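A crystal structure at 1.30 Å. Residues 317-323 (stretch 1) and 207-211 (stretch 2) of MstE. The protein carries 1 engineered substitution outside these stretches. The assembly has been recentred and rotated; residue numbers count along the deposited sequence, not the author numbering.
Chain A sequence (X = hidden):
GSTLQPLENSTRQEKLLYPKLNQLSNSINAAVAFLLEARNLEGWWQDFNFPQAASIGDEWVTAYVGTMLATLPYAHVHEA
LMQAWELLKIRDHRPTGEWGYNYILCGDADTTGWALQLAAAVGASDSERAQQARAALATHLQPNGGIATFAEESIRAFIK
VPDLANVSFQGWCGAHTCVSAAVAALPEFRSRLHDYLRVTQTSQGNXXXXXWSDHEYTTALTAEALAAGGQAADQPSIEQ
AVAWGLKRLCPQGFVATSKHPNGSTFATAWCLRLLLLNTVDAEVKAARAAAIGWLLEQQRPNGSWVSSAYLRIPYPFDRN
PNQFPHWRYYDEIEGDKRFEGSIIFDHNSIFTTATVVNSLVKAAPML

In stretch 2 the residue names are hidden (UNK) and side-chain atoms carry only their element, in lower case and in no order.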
# COMPACT_ATOMS: atom_id res chain seq x y z
N PHE A 317 21.46 -1.67 -6.81
CA PHE A 317 22.30 -0.47 -6.80
C PHE A 317 21.47 0.73 -7.21
O PHE A 317 22.03 1.87 -7.20
CB PHE A 317 23.48 -0.66 -7.78
CG PHE A 317 23.13 -1.03 -9.22
CD1 PHE A 317 22.57 -0.09 -10.07
CD2 PHE A 317 23.34 -2.34 -9.70
CE1 PHE A 317 22.22 -0.45 -11.38
CE2 PHE A 317 22.96 -2.71 -10.98
CZ PHE A 317 22.41 -1.74 -11.83
N ASP A 318 20.26 0.49 -7.70
CA ASP A 318 19.48 1.52 -8.42
C ASP A 318 18.74 2.44 -7.44
O ASP A 318 17.73 2.01 -6.89
CB ASP A 318 18.51 0.89 -9.40
CG ASP A 318 17.93 1.93 -10.33
OD1 ASP A 318 18.26 3.16 -10.14
OD2 ASP A 318 17.10 1.53 -11.20
N ARG A 319 19.23 3.65 -7.20
CA ARG A 319 18.50 4.65 -6.35
C ARG A 319 17.32 5.28 -7.08
O ARG A 319 16.54 5.97 -6.41
CB ARG A 319 19.44 5.72 -5.85
CG ARG A 319 20.55 5.21 -4.95
CD ARG A 319 21.16 6.38 -4.20
NE ARG A 319 22.40 6.12 -3.49
CZ ARG A 319 23.54 5.80 -4.07
NH1 ARG A 319 23.62 5.71 -5.38
NH2 ARG A 319 24.61 5.57 -3.34
N ASN A 320 17.18 5.08 -8.40
CA ASN A 320 16.26 5.90 -9.20
C ASN A 320 15.38 5.04 -10.11
O ASN A 320 15.43 5.18 -11.34
CB ASN A 320 17.15 6.89 -9.99
CG ASN A 320 17.83 7.94 -9.10
OD1 ASN A 320 17.16 8.68 -8.40
ND2 ASN A 320 19.16 8.01 -9.12
N PRO A 321 14.55 4.09 -9.58
CA PRO A 321 13.77 3.20 -10.43
C PRO A 321 12.76 3.92 -11.34
O PRO A 321 12.33 3.33 -12.33
CB PRO A 321 13.10 2.25 -9.41
CG PRO A 321 13.08 3.08 -8.15
CD PRO A 321 14.40 3.79 -8.13
N ASN A 322 12.37 5.14 -10.99
CA ASN A 322 11.44 5.89 -11.88
C ASN A 322 12.18 6.39 -13.15
O ASN A 322 11.51 6.92 -14.01
CB ASN A 322 10.83 7.03 -11.09
CG ASN A 322 10.00 6.50 -9.92
OD1 ASN A 322 9.00 5.88 -10.16
ND2 ASN A 322 10.50 6.70 -8.70
N GLN A 323 13.50 6.24 -13.15
CA GLN A 323 14.36 6.59 -14.31
C GLN A 323 14.91 5.31 -14.96
O GLN A 323 15.84 5.42 -15.72
CB GLN A 323 15.47 7.56 -13.87
CG GLN A 323 14.95 8.98 -13.63
CD GLN A 323 16.04 9.91 -13.15
OE1 GLN A 323 16.63 9.74 -12.08
NE2 GLN A 323 16.31 10.93 -13.94
N UNK A 207 4.01 12.40 -5.67
CA UNK A 207 5.24 11.74 -5.22
C UNK A 207 5.43 10.50 -6.09
O UNK A 207 4.46 10.02 -6.70
c UNK A 207 5.29 12.52 -2.79
c UNK A 207 6.42 12.83 -2.11
c UNK A 207 4.21 15.39 -0.84
c UNK A 207 2.93 13.63 -2.66
c UNK A 207 2.88 15.52 -1.16
c UNK A 207 2.23 14.66 -2.04
c UNK A 207 5.14 11.36 -3.73
c UNK A 207 4.89 14.32 -1.44
n UNK A 207 6.21 13.93 -1.32
c UNK A 207 4.27 13.45 -2.36
N UNK A 208 6.66 10.05 -6.10
CA UNK A 208 7.07 8.82 -6.78
C UNK A 208 7.62 7.85 -5.73
O UNK A 208 8.41 8.27 -4.88
o UNK A 208 8.48 11.12 -10.89
c UNK A 208 8.12 9.12 -7.84
c UNK A 208 7.69 10.11 -8.91
o UNK A 208 9.94 10.16 -9.62
c UNK A 208 8.79 10.46 -9.91
N UNK A 209 7.24 6.60 -5.86
CA UNK A 209 7.71 5.54 -4.97
C UNK A 209 8.93 4.80 -5.51
O UNK A 209 9.39 5.03 -6.63
N UNK A 210 9.44 3.90 -4.71
CA UNK A 210 10.59 3.07 -5.04
C UNK A 210 10.10 1.72 -5.58
O UNK A 210 10.40 1.38 -6.77
o UNK A 210 16.28 0.26 -5.35
c UNK A 210 15.14 0.91 -4.95
c UNK A 210 13.85 2.92 -4.76
c UNK A 210 14.12 0.19 -4.39
c UNK A 210 11.51 2.92 -3.83
c UNK A 210 12.80 2.21 -4.20
c UNK A 210 15.02 2.28 -5.11
c UNK A 210 12.95 0.84 -4.03
N UNK A 211 9.32 1.00 -4.78
CA UNK A 211 8.95 -0.40 -5.13
C UNK A 211 7.71 -0.50 -6.01
O UNK A 211 7.36 -1.58 -6.44
c UNK A 211 13.49 -3.42 -2.83
c UNK A 211 8.70 -1.17 -3.84
c UNK A 211 9.86 -1.29 -2.93
c UNK A 211 12.67 -3.65 -3.92
n UNK A 211 11.24 -0.97 -1.18
c UNK A 211 13.08 -2.54 -1.84
c UNK A 211 11.46 -3.01 -4.09
c UNK A 211 11.02 -2.13 -3.10
c UNK A 211 10.05 -0.62 -1.75
c UNK A 211 11.86 -1.90 -2.00

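Position 207 carries ten side-chain atoms, nine carbons and one nitrogen. One carbon leads into fused five- and six-membered rings, and the nitrogen sits in the five-membered ring. The side chain stays out of reach of stretch 1 and touches nothing there. This is an indole, so the residue is Trp207. It is buried. The ring nitrogen NE1 is hydrogen-bonded elsewhere in the structure.

Position 208 has five side-chain atoms, three carbons and two oxygens. The carbons form an unbranched chain, and both oxygens sit on the third. The CA-to-CB bond points toward stretch 1. CB of position 208 lies 3.5 Å from Asn322 ND2, a packing contact and not a hydrogen bond. Only a carboxylate at the end of two methylene groups fits, so the residue is Glu208. Glutamine would have the same shape, but one terminal atom would be nitrogen. The chain has chi1 m and chi2 t.

Position 209 has no side-chain atoms at all. What it offers stretch 1 is its backbone. The carbonyl O of position 209 accepts a hydrogen bond from Asn322 ND2 at 2.9 Å, with an N-H...O angle of 159°. That angle is close to straight, as expected of a good bond. The backbone runs from N to O with no side-chain atom on CA, so the residue is Gly209. A CB here would point away from stretch 1, with nothing of that stretch close by.

Position 210 has eight side-chain atoms, seven carbons and one oxygen. One carbon leads to a six-membered carbon ring, and the oxygen is attached to the ring at the far end. The CA-to-CB bond points away from stretch 1, but the end of the side chain comes nearer. The side-chain oxygen of position 210 donates a hydrogen bond to Asp318 O at 2.7 Å. This is a phenol, so the residue is Tyr210, and the donor is its OH. Tyr210 CE1 lies 3.4 Å from Pro321 CD, an apolar contact made obliquely to the ring. The backbone oxygens of Asp318 and Arg319 lie at the ring edge, near its plane.

Position 211 again has ten side-chain atoms, nine carbons and one nitrogen, in fused rings beyond one carbon. Its CA-to-CB bond points away, and its side chain makes no contact with stretch 1. It is a second indole, Trp211. Its NE1 is hydrogen-bonded elsewhere in the structure.

The contact is small, burying 281 Å² over both sides. It rests on two hydrogen bonds, each joining a side chain to a backbone carbonyl of the other stretch. Asn322 reaches Gly209, and Tyr210 reaches Asp318. Pro321 packs against the tyrosine ring. Stretch 1 is also braced internally. Asn320 N donates to Asp318 OD1 at 2.8 Å, and Gln323 N donates to Asn320 O at 2.9 Å. These bonds tie together the turn that presents Pro321 and Asn322, both with CB toward stretch 2.

Stretch 2 207-211: WEGYW
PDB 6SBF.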